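Local coordinates for amino acid ABC transporter, periplasmic amino acid-binding protein, putative (Streptococcus pneumoniae, PDB 4I62), which binds L-arginine in a cleft between two lobes and probably delivers it to the membrane components of an amino acid ABC transporter, at residues A44-F49 with P178-L183; A155-I160 with L174-K179; K129-V134 with F197-A202. All blocks are in the same frame, centred on the assembly; numbering follows the deposited sequence.

Contact 1: A44-F49 with P178-L183. With ARG (arginine), chain B.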
# COMPACT_ATOMS: atom_id res chain seq x y z
N ALA A 44 -1.04 10.76 6.23
CA ALA A 44 -1.49 10.68 4.82
C ALA A 44 -1.58 9.23 4.37
O ALA A 44 -0.66 8.44 4.64
CB ALA A 44 -0.55 11.45 3.92
N LEU A 45 -2.64 8.90 3.64
CA LEU A 45 -2.81 7.55 3.15
C LEU A 45 -3.85 7.52 2.02
O LEU A 45 -4.67 8.43 1.90
CB LEU A 45 -3.18 6.56 4.26
CG LEU A 45 -4.60 6.62 4.81
CD1 LEU A 45 -4.76 5.54 5.85
CD2 LEU A 45 -5.10 7.95 5.34
N ASN A 46 -3.83 6.45 1.24
CA ASN A 46 -4.81 6.23 0.18
C ASN A 46 -5.61 4.97 0.50
O ASN A 46 -5.09 3.85 0.35
CB ASN A 46 -4.08 6.07 -1.15
CG ASN A 46 -5.02 5.62 -2.24
OD1 ASN A 46 -4.82 4.56 -2.87
ND2 ASN A 46 -6.10 6.37 -2.43
N PRO A 47 -6.87 5.12 0.97
CA PRO A 47 -7.61 3.97 1.53
C PRO A 47 -8.33 3.08 0.48
O PRO A 47 -9.55 2.89 0.51
CB PRO A 47 -8.62 4.64 2.46
CG PRO A 47 -8.93 5.93 1.77
CD PRO A 47 -7.59 6.38 1.21
N ASP A 48 -7.56 2.48 -0.41
CA ASP A 48 -8.03 1.57 -1.44
C ASP A 48 -6.97 0.46 -1.56
O ASP A 48 -6.48 0.26 -2.68
CB ASP A 48 -8.11 2.37 -2.73
CG ASP A 48 -8.82 1.64 -3.85
OD1 ASP A 48 -9.32 0.52 -3.61
OD2 ASP A 48 -8.88 2.19 -4.96
N PHE A 49 -6.61 -0.19 -0.46
CA PHE A 49 -5.40 -1.00 -0.38
C PHE A 49 -5.52 -2.00 0.78
O PHE A 49 -4.63 -2.09 1.64
CB PHE A 49 -4.17 -0.07 -0.24
CG PHE A 49 -2.86 -0.65 -0.70
CD1 PHE A 49 -2.65 -0.91 -2.03
CD2 PHE A 49 -1.83 -0.92 0.20
CE1 PHE A 49 -1.42 -1.41 -2.47
CE2 PHE A 49 -0.62 -1.41 -0.22
CZ PHE A 49 -0.40 -1.66 -1.57
N PRO A 178 -4.88 6.53 -11.20
CA PRO A 178 -4.79 6.97 -9.81
C PRO A 178 -5.42 5.99 -8.84
O PRO A 178 -4.85 5.81 -7.77
CB PRO A 178 -5.53 8.31 -9.80
CG PRO A 178 -5.32 8.84 -11.15
CD PRO A 178 -5.31 7.63 -12.08
N LYS A 179 -6.57 5.39 -9.17
CA LYS A 179 -7.33 4.61 -8.20
C LYS A 179 -7.23 3.11 -8.43
O LYS A 179 -7.48 2.63 -9.55
CB LYS A 179 -8.80 4.99 -8.27
CG LYS A 179 -9.08 6.44 -7.92
CD LYS A 179 -10.58 6.75 -7.84
CE LYS A 179 -10.83 8.20 -7.44
NZ LYS A 179 -12.28 8.55 -7.40
N ASN A 180 -6.95 2.34 -7.37
CA ASN A 180 -6.89 0.88 -7.51
C ASN A 180 -8.22 0.29 -7.94
O ASN A 180 -8.26 -0.69 -8.71
CB ASN A 180 -6.40 0.24 -6.23
CG ASN A 180 -4.95 0.55 -5.96
OD1 ASN A 180 -4.13 0.59 -6.89
ND2 ASN A 180 -4.59 0.75 -4.69
N GLY A 181 -9.33 0.83 -7.45
CA GLY A 181 -10.62 0.32 -7.86
C GLY A 181 -10.85 0.47 -9.36
O GLY A 181 -11.54 -0.34 -10.00
N ASN A 182 -10.30 1.52 -9.96
CA ASN A 182 -10.45 1.70 -11.38
C ASN A 182 -9.59 0.72 -12.18
O ASN A 182 -9.98 0.31 -13.27
CB ASN A 182 -10.23 3.16 -11.77
CG ASN A 182 -11.38 4.07 -11.29
OD1 ASN A 182 -12.49 3.59 -11.05
ND2 ASN A 182 -11.11 5.36 -11.18
N LEU A 183 -8.45 0.31 -11.63
CA LEU A 183 -7.66 -0.76 -12.25
C LEU A 183 -8.45 -2.05 -12.25
O LEU A 183 -8.46 -2.81 -13.24
CB LEU A 183 -6.33 -0.96 -11.50
CG LEU A 183 -5.33 0.18 -11.72
CD1 LEU A 183 -4.19 0.16 -10.67
CD2 LEU A 183 -4.75 0.14 -13.12
N ARG B . 3.92 -0.36 -2.14
CA ARG B . 3.67 0.48 -3.34
C ARG B . 4.47 1.78 -3.29
O ARG B . 4.92 2.18 -2.19
CB ARG B . 2.18 0.72 -3.54
CG ARG B . 1.49 1.34 -2.32
CD ARG B . 0.10 1.83 -2.64
NE ARG B . -0.62 2.11 -1.41
CZ ARG B . -1.85 2.59 -1.35
NH1 ARG B . -2.40 2.82 -0.16
NH2 ARG B . -2.53 2.84 -2.46
OXT ARG B . 4.60 2.43 -4.38
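In the ligand cleft of this periplasmic binding protein type II fold, Asp48 and Phe49 of one lobe meet Asn180 and Gly181 of the other. Segment 44-49 leaves the end of strand 40-45, and segment 178-183 enters helix 180-188. Lys179 is the N-cap residue of that helix. The closed cleft brings the two together over the guanidinium end of the bound arginine. Asp48 lies at the helix start. Its CG is anti to the backbone N (chi1 -170°), and in the conformer given OD2 accepts from Gly181 N at 2.9 Å on the syn side of the carboxylate. A negative group here probably interacts favourably with the positive end of the helix dipole. The CB of Asn180 packs against the same OD2 at 3.4 Å. A second bond runs the same way: Asn180 ND2 donates to Asp48 O at 2.8 Å, nearly straight at 167°. This oxygen lies close to the amide plane of Asn180. The carboxylate of Asp48 and the amide of Asn180 are turned 56° apart. Pro47 centres an inverse gamma turn, closed by Asp48 N bonding to Asn46 O. Asn46, the first residue of the turn, and Phe49, just after it, both meet the ligand. Asn46 receives the guanidinium at two points: arginine NH1 bonds to Asn46 O, and arginine NH2 bonds to Asn46 OD1 at 2.9 Å. The ND2 of Asn46 is held by Met88 O. The Phe49 ring carries the guanidinium on one face, with arginine NE 3.4 Å above its plane and over its centre. Val201 and Glu198 also touch Phe49. At the edge of this ring, near its plane, Asn180 ND2 comes within 3.7 Å of Phe49 CD1.

Contact 2: A155-I160 with L174-K179. With ARG (arginine), chain B.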
# COMPACT_ATOMS: atom_id res chain seq x y z
N ALA A 155 -1.13 -0.52 -13.54
CA ALA A 155 -0.53 -0.30 -12.23
C ALA A 155 -1.02 1.03 -11.68
O ALA A 155 -1.46 1.90 -12.43
CB ALA A 155 1.00 -0.31 -12.30
N GLN A 156 -0.90 1.20 -10.37
CA GLN A 156 -1.35 2.44 -9.74
C GLN A 156 -0.35 3.57 -9.98
O GLN A 156 0.87 3.42 -9.79
CB GLN A 156 -1.59 2.23 -8.24
CG GLN A 156 -2.14 3.54 -7.60
CD GLN A 156 -2.57 3.42 -6.15
OE1 GLN A 156 -1.87 2.84 -5.33
NE2 GLN A 156 -3.71 3.98 -5.81
N LYS A 157 -0.88 4.72 -10.38
CA LYS A 157 -0.04 5.89 -10.58
C LYS A 157 0.71 6.26 -9.31
O LYS A 157 0.10 6.35 -8.22
CB LYS A 157 -0.89 7.06 -11.03
CG LYS A 157 -0.09 8.20 -11.64
CD LYS A 157 -0.96 9.44 -11.90
CE LYS A 157 -0.24 10.51 -12.69
NZ LYS A 157 1.05 10.87 -12.05
N GLY A 158 2.03 6.48 -9.43
CA GLY A 158 2.85 6.85 -8.29
C GLY A 158 3.43 5.67 -7.54
O GLY A 158 4.17 5.89 -6.57
N SER A 159 3.09 4.45 -7.95
CA SER A 159 3.56 3.27 -7.22
C SER A 159 4.86 2.72 -7.79
O SER A 159 5.20 2.94 -8.97
CB SER A 159 2.49 2.17 -7.26
OG SER A 159 2.38 1.58 -8.56
N ILE A 160 5.55 1.90 -6.99
CA ILE A 160 6.72 1.22 -7.51
C ILE A 160 6.35 0.17 -8.55
O ILE A 160 7.18 -0.22 -9.37
CB ILE A 160 7.62 0.63 -6.40
CG1 ILE A 160 6.97 -0.54 -5.68
CG2 ILE A 160 8.02 1.70 -5.37
CD1 ILE A 160 7.97 -1.41 -4.95
N LEU A 174 1.02 0.15 -21.43
CA LEU A 174 0.91 0.36 -20.00
C LEU A 174 -0.18 1.38 -19.64
O LEU A 174 -0.32 2.42 -20.31
CB LEU A 174 2.26 0.83 -19.45
CG LEU A 174 3.42 -0.14 -19.77
CD1 LEU A 174 4.74 0.41 -19.23
CD2 LEU A 174 3.16 -1.57 -19.25
N VAL A 175 -0.98 1.05 -18.64
CA VAL A 175 -2.05 1.89 -18.11
C VAL A 175 -1.66 2.24 -16.68
O VAL A 175 -1.34 1.35 -15.90
CB VAL A 175 -3.40 1.13 -18.16
CG1 VAL A 175 -4.50 1.87 -17.41
CG2 VAL A 175 -3.82 0.94 -19.61
N SER A 176 -1.67 3.51 -16.33
CA SER A 176 -1.35 3.95 -14.97
C SER A 176 -2.51 4.81 -14.46
O SER A 176 -2.73 5.90 -14.98
CB SER A 176 -0.07 4.75 -15.01
OG SER A 176 0.09 5.51 -13.84
N LEU A 177 -3.25 4.32 -13.47
CA LEU A 177 -4.46 4.96 -12.99
C LEU A 177 -4.30 5.39 -11.56
O LEU A 177 -3.71 4.68 -10.76
CB LEU A 177 -5.65 4.01 -13.05
CG LEU A 177 -6.15 3.68 -14.44
CD1 LEU A 177 -7.31 2.68 -14.37
CD2 LEU A 177 -6.59 4.98 -15.12
N PRO A 178 -4.88 6.53 -11.20
CA PRO A 178 -4.79 6.97 -9.81
C PRO A 178 -5.42 5.99 -8.84
O PRO A 178 -4.85 5.81 -7.77
CB PRO A 178 -5.53 8.31 -9.80
CG PRO A 178 -5.32 8.84 -11.15
CD PRO A 178 -5.31 7.63 -12.08
N LYS A 179 -6.57 5.39 -9.17
CA LYS A 179 -7.33 4.61 -8.20
C LYS A 179 -7.23 3.11 -8.43
O LYS A 179 -7.48 2.63 -9.55
CB LYS A 179 -8.80 4.99 -8.27
CG LYS A 179 -9.08 6.44 -7.92
CD LYS A 179 -10.58 6.75 -7.84
CE LYS A 179 -10.83 8.20 -7.44
NZ LYS A 179 -12.28 8.55 -7.40
N ARG B . 3.92 -0.36 -2.14
CA ARG B . 3.67 0.48 -3.34
C ARG B . 4.47 1.78 -3.29
O ARG B . 4.92 2.18 -2.19
CB ARG B . 2.18 0.72 -3.54
CG ARG B . 1.49 1.34 -2.32
CD ARG B . 0.10 1.83 -2.64
NE ARG B . -0.62 2.11 -1.41
CZ ARG B . -1.85 2.59 -1.35
NH1 ARG B . -2.40 2.82 -0.16
NH2 ARG B . -2.53 2.84 -2.46
OXT ARG B . 4.60 2.43 -4.38
O HOH W 1 -2.34 7.30 -7.26
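Ala155 and Gln156 pair in parallel with Ser176 and Leu177, joining the two strands of a beta-alpha-beta unit. The backbone part is close-knit. Ala155 N donates to Val175 O, and Leu177 N returns a bond to Ala155 O at 3.2 Å. Lys157 N then donates to Leu177 O at 2.9 Å, from above the carbonyl plane. CA-H...O contacts from Ser176 to Ala155 O and from Gln156 to Leu177 O fill in between them. Gln156 carries the pairing on into the ligand site. Its CG is anti to the backbone N (chi1 -177°), and the chain is extended beyond it. The NE2 donates to Pro178 O at 2.9 Å, with that oxygen close to the amide plane. On the other branch, Gln156 OE1 accepts from arginine NH2 at 2.9 Å. The amide is thus held at both ends, and NE2 probably also bonds to Asn46 OD1. A type II turn from Gln156 to Ser159 follows, with Gly158 at a positive phi. Gln156 O takes both the N and the OG of Ser159, the hydroxyl at 2.7 Å. Ser159 also N-caps helix 160-168. Next in the chain, Ile160 N donates to arginine OXT at 2.8 Å. The outer side is looser. In the conformers given, Lys157 CB and CG pass Ser176 OG, but the Lys157 amine leads away to a salt bridge with Asp91, and Ser176 OG bonds to Glu162. One water donates to both Lys157 O and Pro178 O. The Pro178 ring lies beside Lys157. Helix 160-168 links the two strands, helix 180-188 packs its Leu183 and Asp186 on Leu177, and strand 194-198 flanks strand 152-156 in the same sheet.

Contact 3: K129-V134 with F197-A202. With ARG (arginine), chain B.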
# COMPACT_ATOMS: atom_id res chain seq x y z
N LYS A 129 5.96 -9.66 -1.93
CA LYS A 129 6.29 -10.00 -3.33
C LYS A 129 5.25 -9.37 -4.26
O LYS A 129 4.09 -9.20 -3.90
CB LYS A 129 6.33 -11.52 -3.57
CG LYS A 129 7.42 -12.26 -2.80
CD LYS A 129 7.39 -13.75 -3.10
CE LYS A 129 8.56 -14.48 -2.45
NZ LYS A 129 8.49 -15.95 -2.70
N ASN A 130 5.66 -9.07 -5.49
CA ASN A 130 4.75 -8.60 -6.52
C ASN A 130 4.11 -9.75 -7.28
O ASN A 130 4.77 -10.75 -7.58
CB ASN A 130 5.49 -7.66 -7.47
CG ASN A 130 5.80 -6.35 -6.78
OD1 ASN A 130 4.90 -5.57 -6.55
ND2 ASN A 130 7.04 -6.18 -6.32
N LYS A 131 2.83 -9.60 -7.60
CA LYS A 131 2.04 -10.59 -8.32
C LYS A 131 1.23 -9.90 -9.40
O LYS A 131 1.19 -8.66 -9.46
CB LYS A 131 1.10 -11.34 -7.38
CG LYS A 131 1.76 -12.03 -6.23
CD LYS A 131 2.54 -13.20 -6.72
CE LYS A 131 2.76 -14.17 -5.59
NZ LYS A 131 3.15 -15.49 -6.16
N LEU A 132 0.59 -10.72 -10.26
CA LEU A 132 -0.43 -10.21 -11.18
C LEU A 132 -1.78 -10.72 -10.77
O LEU A 132 -1.95 -11.92 -10.48
CB LEU A 132 -0.28 -10.71 -12.60
CG LEU A 132 0.96 -10.36 -13.37
CD1 LEU A 132 0.74 -11.02 -14.78
CD2 LEU A 132 1.18 -8.86 -13.50
N ILE A 133 -2.75 -9.82 -10.81
CA ILE A 133 -4.15 -10.22 -10.81
C ILE A 133 -4.68 -10.15 -12.24
O ILE A 133 -4.36 -9.22 -13.00
CB ILE A 133 -4.99 -9.39 -9.78
CG1 ILE A 133 -6.42 -9.94 -9.64
CG2 ILE A 133 -4.98 -7.92 -10.09
CD1 ILE A 133 -7.16 -9.32 -8.45
N VAL A 134 -5.43 -11.20 -12.62
CA VAL A 134 -5.93 -11.38 -13.97
C VAL A 134 -7.36 -11.92 -13.90
O VAL A 134 -7.82 -12.37 -12.86
CB VAL A 134 -5.01 -12.39 -14.76
CG1 VAL A 134 -3.63 -11.79 -14.93
CG2 VAL A 134 -4.93 -13.75 -14.07
N PHE A 197 0.06 -6.02 -8.54
CA PHE A 197 -0.14 -5.63 -7.15
C PHE A 197 0.71 -6.52 -6.25
O PHE A 197 0.94 -7.70 -6.53
CB PHE A 197 -1.60 -5.85 -6.67
CG PHE A 197 -2.61 -4.84 -7.13
CD1 PHE A 197 -2.41 -3.49 -7.05
CD2 PHE A 197 -3.83 -5.28 -7.65
CE1 PHE A 197 -3.41 -2.57 -7.50
CE2 PHE A 197 -4.81 -4.39 -8.04
CZ PHE A 197 -4.61 -3.04 -7.95
N GLU A 198 1.12 -5.95 -5.11
CA GLU A 198 1.76 -6.75 -4.07
C GLU A 198 0.79 -7.84 -3.58
O GLU A 198 -0.43 -7.63 -3.50
CB GLU A 198 2.25 -5.84 -2.95
CG GLU A 198 3.50 -5.07 -3.43
CD GLU A 198 3.68 -3.64 -2.90
OE1 GLU A 198 2.68 -2.97 -2.52
OE2 GLU A 198 4.82 -3.15 -2.96
N GLU A 199 1.35 -8.99 -3.23
CA GLU A 199 0.60 -10.21 -2.98
C GLU A 199 -0.62 -10.06 -2.06
O GLU A 199 -1.71 -10.52 -2.42
CB GLU A 199 1.54 -11.32 -2.50
CG GLU A 199 0.82 -12.65 -2.32
CD GLU A 199 1.76 -13.82 -2.07
OE1 GLU A 199 2.94 -13.61 -1.71
OE2 GLU A 199 1.30 -15.00 -2.16
N PRO A 200 -0.48 -9.46 -0.87
CA PRO A 200 -1.65 -9.43 0.04
C PRO A 200 -2.79 -8.60 -0.53
O PRO A 200 -3.96 -8.90 -0.32
CB PRO A 200 -1.08 -8.78 1.33
CG PRO A 200 0.14 -8.05 0.88
CD PRO A 200 0.72 -8.89 -0.23
N VAL A 201 -2.44 -7.55 -1.26
CA VAL A 201 -3.43 -6.67 -1.88
C VAL A 201 -4.11 -7.38 -3.06
O VAL A 201 -5.34 -7.35 -3.20
CB VAL A 201 -2.77 -5.33 -2.27
CG1 VAL A 201 -3.72 -4.45 -3.06
CG2 VAL A 201 -2.31 -4.63 -1.00
N ALA A 202 -3.33 -8.08 -3.87
CA ALA A 202 -3.90 -8.90 -4.93
C ALA A 202 -4.87 -9.93 -4.36
O ALA A 202 -5.98 -10.10 -4.88
CB ALA A 202 -2.79 -9.55 -5.75
N ARG B . 3.92 -0.36 -2.14
CA ARG B . 3.67 0.48 -3.34
C ARG B . 4.47 1.78 -3.29
O ARG B . 4.92 2.18 -2.19
CB ARG B . 2.18 0.72 -3.54
CG ARG B . 1.49 1.34 -2.32
CD ARG B . 0.10 1.83 -2.64
NE ARG B . -0.62 2.11 -1.41
CZ ARG B . -1.85 2.59 -1.35
NH1 ARG B . -2.40 2.82 -0.16
NH2 ARG B . -2.53 2.84 -2.46
OXT ARG B . 4.60 2.43 -4.38
O HOH W 2 4.31 -11.60 -0.35
O HOH W 3 3.27 -16.58 -3.47
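The Phe197 ring carries Val201 CG1 over one face, offset toward the rim and 4.2 Å above the plane. Ile133 CG2 approaches the ring obliquely, 3.8 Å from Phe197 CD2. The ring of Phe205 also meets it, the planes about 30° apart. The carboxylate of Glu198 is the other flat group. Its OE1 accepts from the arginine N at 2.9 Å, and its OE2 takes a weaker bond from the same N. Tyr227 OH also bonds to OE1. The amide of Asn130 lies beside this carboxylate, its plane turned by 23°, with OD1 held by Gln161. Strands 126-135 and 194-198 run antiparallel here in the mixed sheet of one lobe of the type II binding-protein fold. Lys131 and Phe197 are a hydrogen-bonded pair, with Lys131 N to Phe197 O at 2.9 Å and Phe197 N to Lys131 O at 3.0 Å. Glu198 then takes the N-cap position of helix 199-208, and Glu199 N donates to Lys129 O at 2.8 Å. Glu199 CG is anti to the backbone N (chi1 -176°), and the side chain runs beside that of Lys131. Their charged ends stay 4.4 Å apart, NZ to OE2, bridged by a water.

All three contacts touch the bound arginine. Contacts 2 and 3 lie in one lobe and reach the same mixed sheet, where strands 152-156 and 194-198 are neighbours. Contact 1 joins that lobe to the other through the loop that follows strand 40-45. The centres of contacts 1 and 2 are about 10 Å apart, and each lies about 14 Å from contact 3. Along the chain, contact 2 is nested within the span closed by contact 3, while contacts 1 and 3 alternate. Contacts 1 and 2 share Pro178 and Lys179, where strand 173-177 passes into helix 180-188. Contacts 1 and 2 meet the guanidinium, and contacts 2 and 3 the carboxylate and amino group respectively, consistent with recognition of both ends of the ligand.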